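PKS (Streptomyces albus, PDB 4OQJ) probably catalyses decarboxylative Claisen condensation of acyl units as the ketosynthase part of an AT-less type I polyketide synthase making oxazolomycin. Local coordinates at residues 432-437 / 442-447. Residues are numbered along the deposited sequence; the frame is centred on the assembly and turned at random.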
ATOM      1  N   GLY A 432      -9.188  -4.557 -20.890  1.00 14.44           N
ATOM      2  CA  GLY A 432      -9.099  -4.866 -19.476  1.00 15.20           C
ATOM      3  C   GLY A 432      -7.860  -5.698 -19.175  1.00 13.71           C
ATOM      4  O   GLY A 432      -7.413  -6.503 -19.998  1.00 15.41           O
ATOM      5  N   VAL A 433      -7.312  -5.502 -17.987  1.00 12.07           N
ATOM      6  CA  VAL A 433      -6.176  -6.268 -17.515  1.00 11.63           C
ATOM      7  C   VAL A 433      -6.467  -6.800 -16.120  1.00 11.81           C
ATOM      8  O   VAL A 433      -6.699  -6.014 -15.192  1.00 13.84           O
ATOM      9  CB  VAL A 433      -4.906  -5.413 -17.468  1.00 12.31           C
ATOM     10  CG1 VAL A 433      -3.703  -6.275 -17.114  1.00 11.70           C
ATOM     11  CG2 VAL A 433      -4.700  -4.692 -18.775  1.00 12.53           C
ATOM     12  N   SER A 434      -6.434  -8.124 -15.966  1.00 11.28           N
ATOM     13  CA  SER A 434      -6.712  -8.773 -14.685  1.00 10.27           C
ATOM     14  C   SER A 434      -5.475  -9.336 -14.018  1.00 11.30           C
ATOM     15  O   SER A 434      -4.557  -9.812 -14.679  1.00 14.27           O
ATOM     16  CB  SER A 434      -7.713  -9.912 -14.877  1.00 10.47           C
ATOM     17  OG  SER A 434      -8.962  -9.403 -15.292  1.00 15.12           O
ATOM     18  N   SER A 435      -5.482  -9.332 -12.694  1.00 10.01           N
ATOM     19  CA  SER A 435      -4.468 -10.037 -11.921  1.00 11.62           C
ATOM     20  C   SER A 435      -5.062 -10.487 -10.588  1.00 12.38           C
ATOM     21  O   SER A 435      -5.545  -9.659  -9.819  1.00 14.19           O
ATOM     22  CB  SER A 435      -3.251  -9.140 -11.718  1.00 13.23           C
ATOM     23  OG  SER A 435      -2.169  -9.874 -11.198  1.00 18.61           O
ATOM     24  N   PHE A 436      -5.025 -11.797 -10.320  1.00 15.50           N
ATOM     25  CA  PHE A 436      -5.622 -12.379  -9.119  1.00 16.65           C
ATOM     26  C   PHE A 436      -4.579 -13.097  -8.269  1.00 18.26           C
ATOM     27  O   PHE A 436      -3.915 -14.016  -8.733  1.00 17.50           O
ATOM     28  CB  PHE A 436      -6.730 -13.360  -9.492  1.00 15.85           C
ATOM     29  CG  PHE A 436      -7.688 -12.820 -10.501  1.00 15.19           C
ATOM     30  CD1 PHE A 436      -8.241 -11.561 -10.345  1.00 14.95           C
ATOM     31  CD2 PHE A 436      -8.024 -13.557 -11.623  1.00 14.56           C
ATOM     32  CE1 PHE A 436      -9.135 -11.065 -11.281  1.00 16.39           C
ATOM     33  CE2 PHE A 436      -8.913 -13.054 -12.567  1.00 14.60           C
ATOM     34  CZ  PHE A 436      -9.462 -11.822 -12.395  1.00 14.93           C
ATOM     35  N   GLY A 437      -4.430 -12.669  -7.023  1.00 15.53           N
ATOM     36  CA  GLY A 437      -3.388 -13.207  -6.162  1.00 14.07           C
ATOM     37  C   GLY A 437      -3.769 -14.393  -5.290  1.00 14.32           C
ATOM     38  O   GLY A 437      -4.922 -14.563  -4.904  1.00 13.85           O
ATOM     39  N   ASN A 442      -7.837  -9.340  -5.592  1.00 10.30           N
ATOM     40  CA  ASN A 442      -8.050  -9.243  -7.027  1.00  9.13           C
ATOM     41  C   ASN A 442      -7.934  -7.824  -7.512  1.00 11.97           C
ATOM     42  O   ASN A 442      -8.327  -6.910  -6.817  1.00 11.09           O
ATOM     43  CB  ASN A 442      -9.433  -9.758  -7.390  1.00  9.55           C
ATOM     44  CG  ASN A 442      -9.712 -11.128  -6.816  1.00 13.44           C
ATOM     45  OD1 ASN A 442      -8.933 -12.045  -7.011  1.00 13.52           O
ATOM     46  ND2 ASN A 442     -10.838 -11.270  -6.098  1.00 13.68           N
ATOM     47  N   ALA A 443      -7.423  -7.647  -8.724  1.00 10.42           N
ATOM     48  CA  ALA A 443      -7.306  -6.337  -9.333  1.00 10.94           C
ATOM     49  C   ALA A 443      -7.676  -6.402 -10.809  1.00 11.44           C
ATOM     50  O   ALA A 443      -7.439  -7.418 -11.475  1.00 10.32           O
ATOM     51  CB  ALA A 443      -5.910  -5.810  -9.171  1.00 10.76           C
ATOM     52  N   HIS A 444      -8.276  -5.328 -11.308  1.00 11.69           N
ATOM     53  CA  HIS A 444      -8.582  -5.194 -12.734  1.00  9.73           C
ATOM     54  C   HIS A 444      -8.420  -3.726 -13.110  1.00 10.67           C
ATOM     55  O   HIS A 444      -8.843  -2.836 -12.378  1.00 13.62           O
ATOM     56  CB  HIS A 444      -9.991  -5.693 -13.043  1.00 13.46           C
ATOM     57  CG  HIS A 444     -10.303  -5.810 -14.511  1.00 13.07           C
ATOM     58  ND1 HIS A 444      -9.949  -6.912 -15.266  1.00 12.63           N
ATOM     59  CD2 HIS A 444     -10.954  -4.970 -15.353  1.00 12.14           C
ATOM     60  CE1 HIS A 444     -10.388  -6.749 -16.507  1.00 13.49           C
ATOM     61  NE2 HIS A 444     -11.009  -5.586 -16.582  1.00 12.42           N
ATOM     62  N   VAL A 445      -7.775  -3.490 -14.242  1.00 10.12           N
ATOM     63  CA  VAL A 445      -7.439  -2.155 -14.722  1.00 10.83           C
ATOM     64  C   VAL A 445      -8.005  -1.966 -16.137  1.00 13.23           C
ATOM     65  O   VAL A 445      -7.892  -2.862 -16.995  1.00 13.43           O
ATOM     66  CB  VAL A 445      -5.919  -1.960 -14.715  1.00 12.13           C
ATOM     67  CG1 VAL A 445      -5.501  -0.640 -15.370  1.00 17.06           C
ATOM     68  CG2 VAL A 445      -5.409  -2.048 -13.300  1.00 11.85           C
ATOM     69  N   ILE A 446      -8.629  -0.813 -16.375  1.00 12.48           N
ATOM     70  CA  ILE A 446      -9.176  -0.490 -17.688  1.00 13.78           C
ATOM     71  C   ILE A 446      -8.222   0.471 -18.359  1.00 14.54           C
ATOM     72  O   ILE A 446      -7.890   1.526 -17.802  1.00 14.85           O
ATOM     73  CB  ILE A 446     -10.567   0.159 -17.611  1.00 18.62           C
ATOM     74  CG1 ILE A 446     -11.554  -0.746 -16.846  1.00 21.43           C
ATOM     75  CG2 ILE A 446     -11.079   0.500 -19.022  1.00 20.14           C
ATOM     76  CD1 ILE A 446     -11.757  -2.117 -17.440  1.00 22.12           C
ATOM     77  N   VAL A 447      -7.789   0.102 -19.554  1.00 13.69           N
ATOM     78  CA  VAL A 447      -6.793   0.872 -20.300  1.00 17.12           C
ATOM     79  C   VAL A 447      -7.353   1.232 -21.673  1.00 19.91           C
ATOM     80  O   VAL A 447      -7.980   0.395 -22.325  1.00 19.90           O
ATOM     81  CB  VAL A 447      -5.467   0.087 -20.488  1.00 21.38           C
ATOM     82  CG1 VAL A 447      -4.398   0.997 -21.027  1.00 21.93           C
ATOM     83  CG2 VAL A 447      -4.998  -0.530 -19.179  1.00 26.01           C
TER
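His444 leans across the neighbouring strand so that one face of its imidazole lies over Val433 N, with Ser434 meeting it at the ring edge. Ser434 OG, near the ring plane, is hydrogen-bonded to His444 ND1 at 2.7 Å. The imidazole reaches this position because CG is anti to the backbone N (chi1 -170°), which turns the ring toward Gly432; there His444 NE2 comes within 3.5 Å of Gly432 CA. Further along the same face, Phe436 and Asn442 meet with the phenyl and amide planes nearly perpendicular, 86° apart. Asn442 OD1 approaches Phe436 CD1 obliquely at 3.4 Å, while ND2 is hydrogen-bonded to Asp290 and Asn288. These side chains lie on strands 430-436 and 441-448, an antiparallel beta hairpin within the large mixed sheet of the thiolase-fold ketosynthase. Strand 280-289 flanks the hairpin on the side of 442-447, and strand 325-327 on that of 432-437. Reciprocal backbone hydrogen bonds close the pairs Val433-Val445 and Ser435-Ala443; Val433 N donates to Val445 O at 2.9 Å, and Ser435 N to Ala443 O at 3.0 Å. Between them, His444 CA makes a CA-H...O contact of 3.2 Å with Val433 O. The face bearing Phe436, Asn442 and His444 packs against helix 302-316, where His444 touches Val309 and Ala312. On the other face, which also carries Ser435 and Ala443, Val433 CG2 meets Val447 CG2 at 4.2 Å. Leu197 of helix 195-209 touches Val433, Ser435 and Ala443 there, and helix 376-390 adds Thr384 against Val433 and Leu381 and Leu388 against Val447.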